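Local coordinates for YqgE/AlgH family protein (Corynebacterium diphtheriae NCTC 13129, PDB 2GS5) that is of unknown function and belongs to the UPF0301 (AlgH) family of conserved bacterial proteins, at residues N13-M27 with L146-A160. Sequence-based numbering, arbitrary orientation.
Sequences NEPAPGMVLVAAPSM and LAQEIENGDWFVAPA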
# COMPACT_ATOMS: atom_id res chain seq x y z
N ASN A 13 16.45 0.04 2.40
CA ASN A 13 15.81 -0.51 1.22
C ASN A 13 15.45 0.65 0.30
O ASN A 13 14.95 1.68 0.75
CB ASN A 13 14.54 -1.28 1.58
CG ASN A 13 14.79 -2.44 2.53
OD1 ASN A 13 14.06 -2.64 3.50
ND2 ASN A 13 15.84 -3.22 2.25
N GLU A 14 15.69 0.49 -1.00
CA GLU A 14 15.39 1.57 -1.94
C GLU A 14 13.91 1.56 -2.32
O GLU A 14 13.33 0.51 -2.54
CB GLU A 14 16.25 1.45 -3.19
CG GLU A 14 17.67 1.93 -2.98
CD GLU A 14 17.73 3.40 -2.59
OE1 GLU A 14 17.22 4.24 -3.38
OE2 GLU A 14 18.27 3.71 -1.50
N PRO A 15 13.30 2.76 -2.36
CA PRO A 15 11.92 2.82 -2.83
C PRO A 15 11.75 2.24 -4.22
O PRO A 15 12.59 2.46 -5.10
CB PRO A 15 11.63 4.32 -2.86
CG PRO A 15 12.58 4.91 -1.91
CD PRO A 15 13.80 4.09 -1.99
N ALA A 16 10.67 1.50 -4.40
CA ALA A 16 10.34 0.87 -5.67
C ALA A 16 8.90 0.38 -5.57
O ALA A 16 8.37 0.22 -4.47
CB ALA A 16 11.29 -0.30 -5.94
N PRO A 17 8.26 0.13 -6.72
CA PRO A 17 6.92 -0.43 -6.63
C PRO A 17 6.92 -1.71 -5.80
O PRO A 17 7.84 -2.53 -5.93
CB PRO A 17 6.56 -0.71 -8.09
CG PRO A 17 7.38 0.26 -8.87
CD PRO A 17 8.68 0.32 -8.12
N GLY A 18 5.92 -1.84 -4.94
CA GLY A 18 5.81 -3.03 -4.10
C GLY A 18 6.45 -2.87 -2.73
O GLY A 18 6.28 -3.73 -1.87
N MSE A 19 7.19 -1.78 -2.52
CA MSE A 19 7.65 -1.38 -1.19
C MSE A 19 6.58 -0.57 -0.52
O MSE A 19 5.79 0.08 -1.19
CB MSE A 19 8.91 -0.52 -1.28
CG MSE A 19 10.10 -1.24 -1.86
SE MSE A 19 10.82 -2.65 -0.68
CE MSE A 19 11.55 -1.57 0.73
N VAL A 20 6.57 -0.62 0.81
CA VAL A 20 5.76 0.30 1.61
C VAL A 20 6.65 1.32 2.31
O VAL A 20 7.78 1.04 2.68
CB VAL A 20 4.88 -0.41 2.65
CG1 VAL A 20 3.71 -1.10 1.96
CG2 VAL A 20 5.68 -1.41 3.47
N LEU A 21 6.10 2.53 2.44
CA LEU A 21 6.67 3.61 3.20
C LEU A 21 5.95 3.62 4.53
O LEU A 21 4.75 3.87 4.59
CB LEU A 21 6.46 4.95 2.49
CG LEU A 21 7.02 5.06 1.08
CD1 LEU A 21 6.55 6.33 0.37
CD2 LEU A 21 8.54 4.98 1.13
N VAL A 22 6.69 3.32 5.60
CA VAL A 22 6.09 3.22 6.93
C VAL A 22 6.31 4.54 7.65
O VAL A 22 7.45 4.95 7.84
CB VAL A 22 6.73 2.08 7.74
CG1 VAL A 22 6.04 1.95 9.09
CG2 VAL A 22 6.68 0.77 6.94
N ALA A 23 5.23 5.21 8.04
CA ALA A 23 5.33 6.51 8.70
C ALA A 23 6.13 6.44 10.02
O ALA A 23 5.93 5.53 10.83
CB ALA A 23 3.95 7.10 8.98
N ALA A 24 7.03 7.39 10.22
CA ALA A 24 7.69 7.54 11.51
C ALA A 24 6.65 7.71 12.61
O ALA A 24 5.64 8.38 12.39
CB ALA A 24 8.62 8.74 11.48
N PRO A 25 6.88 7.11 13.79
CA PRO A 25 5.97 7.31 14.92
C PRO A 25 5.61 8.77 15.18
O PRO A 25 4.47 9.07 15.55
CB PRO A 25 6.76 6.73 16.09
CG PRO A 25 7.58 5.66 15.48
CD PRO A 25 7.96 6.16 14.12
N SER A 26 6.57 9.67 14.98
CA SER A 26 6.38 11.09 15.26
C SER A 26 5.56 11.86 14.23
O SER A 26 5.23 13.02 14.47
CB SER A 26 7.75 11.76 15.42
OG SER A 26 8.53 11.60 14.25
N MSE A 27 5.23 11.25 13.10
CA MSE A 27 4.42 11.93 12.09
C MSE A 27 2.99 12.14 12.60
O MSE A 27 2.30 11.18 12.94
CB MSE A 27 4.40 11.12 10.80
CG MSE A 27 3.78 11.86 9.63
SE MSE A 27 4.11 10.95 7.94
CE MSE A 27 6.01 11.34 7.78
N LEU A 146 10.70 12.16 -2.16
CA LEU A 146 10.65 10.97 -1.32
C LEU A 146 12.02 10.70 -0.72
O LEU A 146 12.14 10.44 0.48
CB LEU A 146 10.15 9.75 -2.09
CG LEU A 146 10.12 8.44 -1.28
CD1 LEU A 146 9.31 8.60 0.00
CD2 LEU A 146 9.57 7.33 -2.15
N ALA A 147 13.07 10.79 -1.54
CA ALA A 147 14.44 10.61 -1.05
C ALA A 147 14.77 11.58 0.08
O ALA A 147 15.34 11.19 1.11
CB ALA A 147 15.42 10.81 -2.18
N GLN A 148 14.41 12.85 -0.11
CA GLN A 148 14.63 13.86 0.93
C GLN A 148 13.91 13.49 2.23
O GLN A 148 14.47 13.58 3.31
CB GLN A 148 14.16 15.23 0.45
CG GLN A 148 14.39 16.34 1.45
CD GLN A 148 15.86 16.60 1.70
OE1 GLN A 148 16.38 16.35 2.80
NE2 GLN A 148 16.55 17.12 0.69
N GLU A 149 12.65 13.07 2.11
CA GLU A 149 11.87 12.71 3.30
C GLU A 149 12.43 11.48 4.01
O GLU A 149 12.43 11.43 5.23
CB GLU A 149 10.39 12.52 2.93
CG GLU A 149 9.77 13.85 2.53
CD GLU A 149 8.32 13.77 2.14
OE1 GLU A 149 7.70 12.70 2.32
OE2 GLU A 149 7.79 14.80 1.67
N ILE A 150 12.91 10.51 3.24
CA ILE A 150 13.55 9.33 3.84
C ILE A 150 14.81 9.75 4.60
O ILE A 150 15.00 9.35 5.75
CB ILE A 150 13.86 8.25 2.77
CG1 ILE A 150 12.55 7.63 2.26
CG2 ILE A 150 14.78 7.16 3.35
CD1 ILE A 150 12.72 6.86 0.98
N GLU A 151 15.63 10.60 3.99
CA GLU A 151 16.84 11.13 4.64
C GLU A 151 16.51 11.88 5.93
O GLU A 151 17.28 11.85 6.89
CB GLU A 151 17.61 12.03 3.68
CG GLU A 151 18.27 11.27 2.54
CD GLU A 151 18.66 12.13 1.36
OE1 GLU A 151 18.62 13.38 1.47
OE2 GLU A 151 19.01 11.55 0.30
N ASN A 152 15.36 12.55 5.95
CA ASN A 152 14.90 13.27 7.13
C ASN A 152 14.36 12.36 8.25
O ASN A 152 14.10 12.83 9.36
CB ASN A 152 13.84 14.29 6.74
CG ASN A 152 13.56 15.30 7.83
OD1 ASN A 152 14.47 16.01 8.28
ND2 ASN A 152 12.31 15.37 8.28
N GLY A 153 14.18 11.08 7.95
CA GLY A 153 13.66 10.11 8.91
C GLY A 153 12.14 9.93 8.91
O GLY A 153 11.61 9.27 9.81
N ASP A 154 11.46 10.47 7.90
CA ASP A 154 9.98 10.45 7.84
C ASP A 154 9.38 9.07 7.59
O ASP A 154 8.26 8.78 8.03
CB ASP A 154 9.45 11.36 6.72
CG ASP A 154 9.65 12.84 7.00
OD1 ASP A 154 10.23 13.21 8.06
OD2 ASP A 154 9.25 13.63 6.12
N TRP A 155 10.12 8.25 6.85
CA TRP A 155 9.62 6.97 6.37
C TRP A 155 10.67 5.90 6.53
O TRP A 155 11.86 6.18 6.42
CB TRP A 155 9.30 7.04 4.88
CG TRP A 155 8.44 8.17 4.47
CD1 TRP A 155 8.84 9.30 3.84
CD2 TRP A 155 7.03 8.28 4.65
NE1 TRP A 155 7.77 10.12 3.61
CE2 TRP A 155 6.65 9.52 4.10
CE3 TRP A 155 6.05 7.46 5.22
CZ2 TRP A 155 5.32 9.96 4.12
CZ3 TRP A 155 4.73 7.90 5.22
CH2 TRP A 155 4.38 9.13 4.67
N PHE A 156 10.22 4.67 6.77
CA PHE A 156 11.05 3.49 6.68
C PHE A 156 10.53 2.66 5.51
O PHE A 156 9.35 2.35 5.44
CB PHE A 156 11.02 2.69 7.98
CG PHE A 156 11.94 1.49 7.99
CD1 PHE A 156 13.27 1.61 8.35
CD2 PHE A 156 11.46 0.24 7.62
CE1 PHE A 156 14.11 0.51 8.36
CE2 PHE A 156 12.29 -0.85 7.62
CZ PHE A 156 13.61 -0.73 7.98
N VAL A 157 11.43 2.34 4.59
CA VAL A 157 11.08 1.60 3.38
C VAL A 157 11.21 0.11 3.65
O VAL A 157 12.27 -0.35 4.07
CB VAL A 157 11.97 2.01 2.21
CG1 VAL A 157 11.58 1.29 0.92
CG2 VAL A 157 11.89 3.49 2.02
N ALA A 158 10.12 -0.63 3.44
CA ALA A 158 10.09 -2.07 3.70
C ALA A 158 9.31 -2.81 2.63
O ALA A 158 8.42 -2.24 2.01
CB ALA A 158 9.45 -2.35 5.06
N PRO A 159 9.65 -4.08 2.40
CA PRO A 159 8.82 -4.84 1.46
C PRO A 159 7.38 -5.02 1.95
O PRO A 159 7.16 -5.30 3.13
CB PRO A 159 9.53 -6.18 1.33
CG PRO A 159 10.55 -6.22 2.40
CD PRO A 159 10.78 -4.85 2.92
N ALA A 160 6.42 -4.81 1.05
CA ALA A 160 5.02 -5.09 1.35
C ALA A 160 4.77 -6.59 1.23
O ALA A 160 5.46 -7.27 0.45
CB ALA A 160 4.10 -4.33 0.38
O HOH W 1 14.77 0.62 4.69
O HOH W 2 6.96 -6.40 -1.81
O HOH W 3 11.44 11.20 12.59
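Leu-21 and Leu-146 meet tip to tip on the face of the sheet that carries Leu-21, Val-157 and Trp-155, CD1 to CD1 at 3.6 Å, while CD2 of Leu-21 lies beside CG2 of Val-157, both side chains pointing the same way. Next to them Pro-15 pushes CG against CD1 of Ile-150, a tight 3.5 Å; strand 19-23, the loop before it and the helix thus close on one apolar layer, to which Trp-141 adds. Trp-155 continues that layer: CB of Leu-21 sits 3.7 Å from its CE3, and selenomethionine Met-27, extended until it bends at chi3 (-71°), lays CE over one ring face in a CH-pi contact, 4.1 Å from the six-membered centroid, with SE oblique to the ring in a Met-aromatic contact. The NE1 bond to OE1 of Glu-149, in the ring plane and nearly straight at 174°, fixes the rotation of the indole; that oxygen also accepts from Trp-141. Between the backbones, paired bonds join Val-20 with Ala-158 and Val-22 with Phe-156. At one end a water bridges Asn-13 N and Val-157 O. Gly-153, with positive phi, closes the helix in a Schellman motif and leads into strand 155-159, an antiparallel neighbour of strand 19-23 in the mixed sheet of this AlgH-family protein.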